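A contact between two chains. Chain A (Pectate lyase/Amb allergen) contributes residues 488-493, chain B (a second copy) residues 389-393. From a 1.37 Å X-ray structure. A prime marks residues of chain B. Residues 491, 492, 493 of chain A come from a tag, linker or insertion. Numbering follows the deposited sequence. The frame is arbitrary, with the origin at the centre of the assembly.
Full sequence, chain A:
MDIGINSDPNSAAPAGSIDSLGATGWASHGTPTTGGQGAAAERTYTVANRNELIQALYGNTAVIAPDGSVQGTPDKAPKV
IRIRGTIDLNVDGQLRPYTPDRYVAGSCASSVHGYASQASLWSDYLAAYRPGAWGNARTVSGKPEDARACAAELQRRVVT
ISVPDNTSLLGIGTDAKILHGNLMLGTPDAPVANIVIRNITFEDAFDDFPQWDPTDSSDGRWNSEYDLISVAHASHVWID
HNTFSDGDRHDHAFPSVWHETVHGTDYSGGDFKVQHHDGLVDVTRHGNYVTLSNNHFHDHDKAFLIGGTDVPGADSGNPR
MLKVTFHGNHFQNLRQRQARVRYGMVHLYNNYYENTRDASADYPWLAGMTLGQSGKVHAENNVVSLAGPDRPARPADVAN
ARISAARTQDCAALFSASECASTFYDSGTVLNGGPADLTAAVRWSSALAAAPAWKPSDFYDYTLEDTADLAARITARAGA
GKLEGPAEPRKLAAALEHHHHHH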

ATOM      1  N   GLU A 488       8.788 -19.719 -15.848  1.00 17.89           N
ATOM      2  CA  GLU A 488       8.801 -21.083 -15.322  1.00 19.17           C
ATOM      3  C   GLU A 488       9.496 -21.080 -13.963  1.00 19.04           C
ATOM      4  O   GLU A 488      10.399 -20.275 -13.711  1.00 18.92           O
ATOM      5  CB  GLU A 488       9.501 -22.054 -16.283  1.00 19.73           C
ATOM      6  N   PRO A 489       9.062 -21.963 -13.060  1.00 18.96           N
ATOM      7  CA  PRO A 489       9.763 -22.068 -11.780  1.00 18.69           C
ATOM      8  C   PRO A 489      11.239 -22.391 -11.992  1.00 17.97           C
ATOM      9  O   PRO A 489      11.595 -23.081 -12.954  1.00 18.47           O
ATOM     10  CB  PRO A 489       9.048 -23.236 -11.099  1.00 19.61           C
ATOM     11  CG  PRO A 489       7.659 -23.175 -11.661  1.00 20.29           C
ATOM     12  CD  PRO A 489       7.862 -22.817 -13.105  1.00 19.79           C
ATOM     13  N   ARG A 490      12.090 -21.877 -11.112  1.00 16.88           N
ATOM     14  CA  ARG A 490      13.514 -22.132 -11.219  1.00 17.14           C
ATOM     15  C   ARG A 490      13.779 -23.593 -10.859  1.00 16.09           C
ATOM     16  O   ARG A 490      13.128 -24.170  -9.975  1.00 15.83           O
ATOM     17  CB  ARG A 490      14.309 -21.186 -10.309  1.00 18.30           C
ATOM     18  CG  ARG A 490      14.181 -19.691 -10.685  1.00 19.77           C
ATOM     19  CD  ARG A 490      14.625 -19.404 -12.138  1.00 21.24           C
ATOM     20  NE  ARG A 490      16.083 -19.364 -12.303  1.00 22.77           N
ATOM     21  CZ  ARG A 490      16.715 -19.463 -13.473  1.00 23.80           C
ATOM     22  NH1 ARG A 490      16.025 -19.632 -14.598  1.00 23.80           N
ATOM     23  NH2 ARG A 490      18.041 -19.401 -13.520  1.00 24.21           N
ATOM     24  N   LYS A 491      14.741 -24.195 -11.543  1.00 15.87           N
ATOM     25  CA  LYS A 491      15.063 -25.594 -11.287  1.00 16.38           C
ATOM     26  C   LYS A 491      15.799 -25.780  -9.973  1.00 15.63           C
ATOM     27  O   LYS A 491      16.562 -24.916  -9.544  1.00 15.04           O
ATOM     28  CB  LYS A 491      15.880 -26.166 -12.445  1.00 18.06           C
ATOM     29  CG  LYS A 491      15.114 -26.172 -13.763  1.00 19.90           C
ATOM     30  CD  LYS A 491      15.905 -26.873 -14.875  1.00 21.42           C
ATOM     31  CE  LYS A 491      15.159 -26.809 -16.204  1.00 22.88           C
ATOM     32  NZ  LYS A 491      15.919 -27.481 -17.297  1.00 23.50           N
ATOM     33  N   LEU A 492      15.555 -26.914  -9.328  1.00 15.04           N
ATOM     34  CA  LEU A 492      16.339 -27.318  -8.170  1.00 17.56           C
ATOM     35  C   LEU A 492      17.358 -28.330  -8.655  1.00 18.36           C
ATOM     36  O   LEU A 492      17.053 -29.161  -9.503  1.00 18.27           O
ATOM     37  CB  LEU A 492      15.451 -27.977  -7.109  1.00 18.52           C
ATOM     38  CG  LEU A 492      14.431 -27.109  -6.364  1.00 19.61           C
ATOM     39  CD1 LEU A 492      13.497 -27.973  -5.518  1.00 21.82           C
ATOM     40  CD2 LEU A 492      15.134 -26.084  -5.499  1.00 28.16           C
ATOM     41  N   ALA A 493      18.573 -28.263  -8.123  1.00 23.03           N
ATOM     42  CA  ALA A 493      19.579 -29.286  -8.409  1.00 30.42           C
ATOM     43  C   ALA A 493      19.075 -30.663  -7.982  1.00 27.79           C
ATOM     44  O   ALA A 493      19.438 -31.683  -8.567  1.00 28.98           O
ATOM     45  CB  ALA A 493      20.888 -28.958  -7.705  1.00 37.07           C
TER
ATOM     46  N   PRO B 389      11.647 -15.551  -5.333  1.00 14.83           N
ATOM     47  CA  PRO B 389      12.844 -15.679  -6.162  1.00 15.38           C
ATOM     48  C   PRO B 389      13.612 -16.961  -5.838  1.00 16.18           C
ATOM     49  O   PRO B 389      13.298 -17.641  -4.840  1.00 16.49           O
ATOM     50  CB  PRO B 389      13.661 -14.445  -5.769  1.00 15.93           C
ATOM     51  CG  PRO B 389      13.290 -14.215  -4.344  1.00 16.04           C
ATOM     52  CD  PRO B 389      11.839 -14.601  -4.222  1.00 15.31           C
ATOM     53  N   ASP B 390      14.554 -17.305  -6.716  1.00 17.19           N
ATOM     54  CA  ASP B 390      15.597 -18.312  -6.469  1.00 18.22           C
ATOM     55  C   ASP B 390      15.165 -19.765  -6.622  1.00 17.55           C
ATOM     56  O   ASP B 390      15.862 -20.564  -7.255  1.00 18.30           O
ATOM     57  CB  ASP B 390      16.228 -18.108  -5.085  1.00 19.80           C
ATOM     58  CG  ASP B 390      16.649 -16.678  -4.850  1.00 21.62           C
ATOM     59  OD1 ASP B 390      17.321 -16.100  -5.731  1.00 21.81           O
ATOM     60  OD2 ASP B 390      16.280 -16.124  -3.798  1.00 22.44           O
ATOM     61  N   ARG B 391      14.024 -20.105  -6.034  1.00 16.53           N
ATOM     62  CA  ARG B 391      13.614 -21.495  -5.947  1.00 15.54           C
ATOM     63  C   ARG B 391      12.096 -21.583  -5.922  1.00 14.64           C
ATOM     64  O   ARG B 391      11.412 -20.605  -5.586  1.00 15.15           O
ATOM     65  CB  ARG B 391      14.187 -22.130  -4.670  1.00 15.80           C
ATOM     66  CG  ARG B 391      13.701 -21.452  -3.390  1.00 15.56           C
ATOM     67  CD  ARG B 391      13.889 -22.360  -2.180  1.00 16.24           C
ATOM     68  NE  ARG B 391      13.564 -21.700  -0.922  1.00 16.67           N
ATOM     69  CZ  ARG B 391      12.351 -21.685  -0.373  1.00 16.11           C
ATOM     70  NH1 ARG B 391      11.328 -22.285  -0.980  1.00 15.19           N
ATOM     71  NH2 ARG B 391      12.158 -21.057   0.778  1.00 16.63           N
ATOM     72  N   PRO B 392      11.552 -22.757  -6.269  1.00 14.14           N
ATOM     73  CA  PRO B 392      10.116 -22.960  -6.082  1.00 13.82           C
ATOM     74  C   PRO B 392       9.752 -22.923  -4.603  1.00 13.62           C
ATOM     75  O   PRO B 392      10.599 -23.157  -3.728  1.00 13.10           O
ATOM     76  CB  PRO B 392       9.881 -24.375  -6.634  1.00 14.74           C
ATOM     77  CG  PRO B 392      11.073 -24.662  -7.485  1.00 15.53           C
ATOM     78  CD  PRO B 392      12.204 -23.935  -6.862  1.00 14.79           C
ATOM     79  N   ALA B 393       8.491 -22.630  -4.329  1.00 13.42           N
ATOM     80  CA  ALA B 393       7.980 -22.774  -2.978  1.00 13.18           C
ATOM     81  C   ALA B 393       8.051 -24.240  -2.567  1.00 13.49           C
ATOM     82  O   ALA B 393       8.048 -25.129  -3.417  1.00 14.48           O
ATOM     83  CB  ALA B 393       6.555 -22.283  -2.914  1.00 13.65           C
TER
HETATM   84  O   HOH W   1      16.558 -23.285  -7.238  1.00 20.85           O

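Neither stretch forms regular secondary structure where the two copies meet; the touching segments run 99° apart, nearly perpendicular, and bury 233 Å² between them. No direct hydrogen bond crosses, so the contact rests on van der Waals packing and one bridging water.

Along chain B, Pro389′ stays clear of the chain A stretch, but its carbonyl accepts a weak hydrogen bond from the backbone N of Arg391′ (Arg391′ N to Pro389′ O, 2.8 Å), which closes a tight turn around Asp390′. The CA-to-CB bond of Asp390′ points away from the chain A stretch, and its backbone makes the contact: Asp390′ O lies 3.5 Å from Arg490 CB. The CA-to-CB bond of Arg490 points toward the chain B stretch while the end of its side chain leads away, so its aliphatic base, not its guanidinium, meets the carbonyl. A water donates to Asp390′ O and to the carbonyl O of Lys491, a tag residue, its oxygen 2.8 Å from each, joining two acceptors that could not bond each other.

Arg391′ CA-to-CB also points away, and Arg391′ NH1 bonds Pro392′ O (3.0 Å). Arg391′ CB nevertheless packs 4.1 Å from CD2 of Leu492, another tag residue. Pro392′, the most heavily covered residue, has its CA-to-CB bond toward the chain A stretch. Its apolar contacts are Pro392′ CD to Leu492 CD2 (3.9 Å) and, more loosely, Pro392′ CG to Pro489 CB (4.4 Å). Pro392′ CD, mildly polarised by the ring nitrogen, also lies 3.3 Å from Arg490 O, close but not a hydrogen bond.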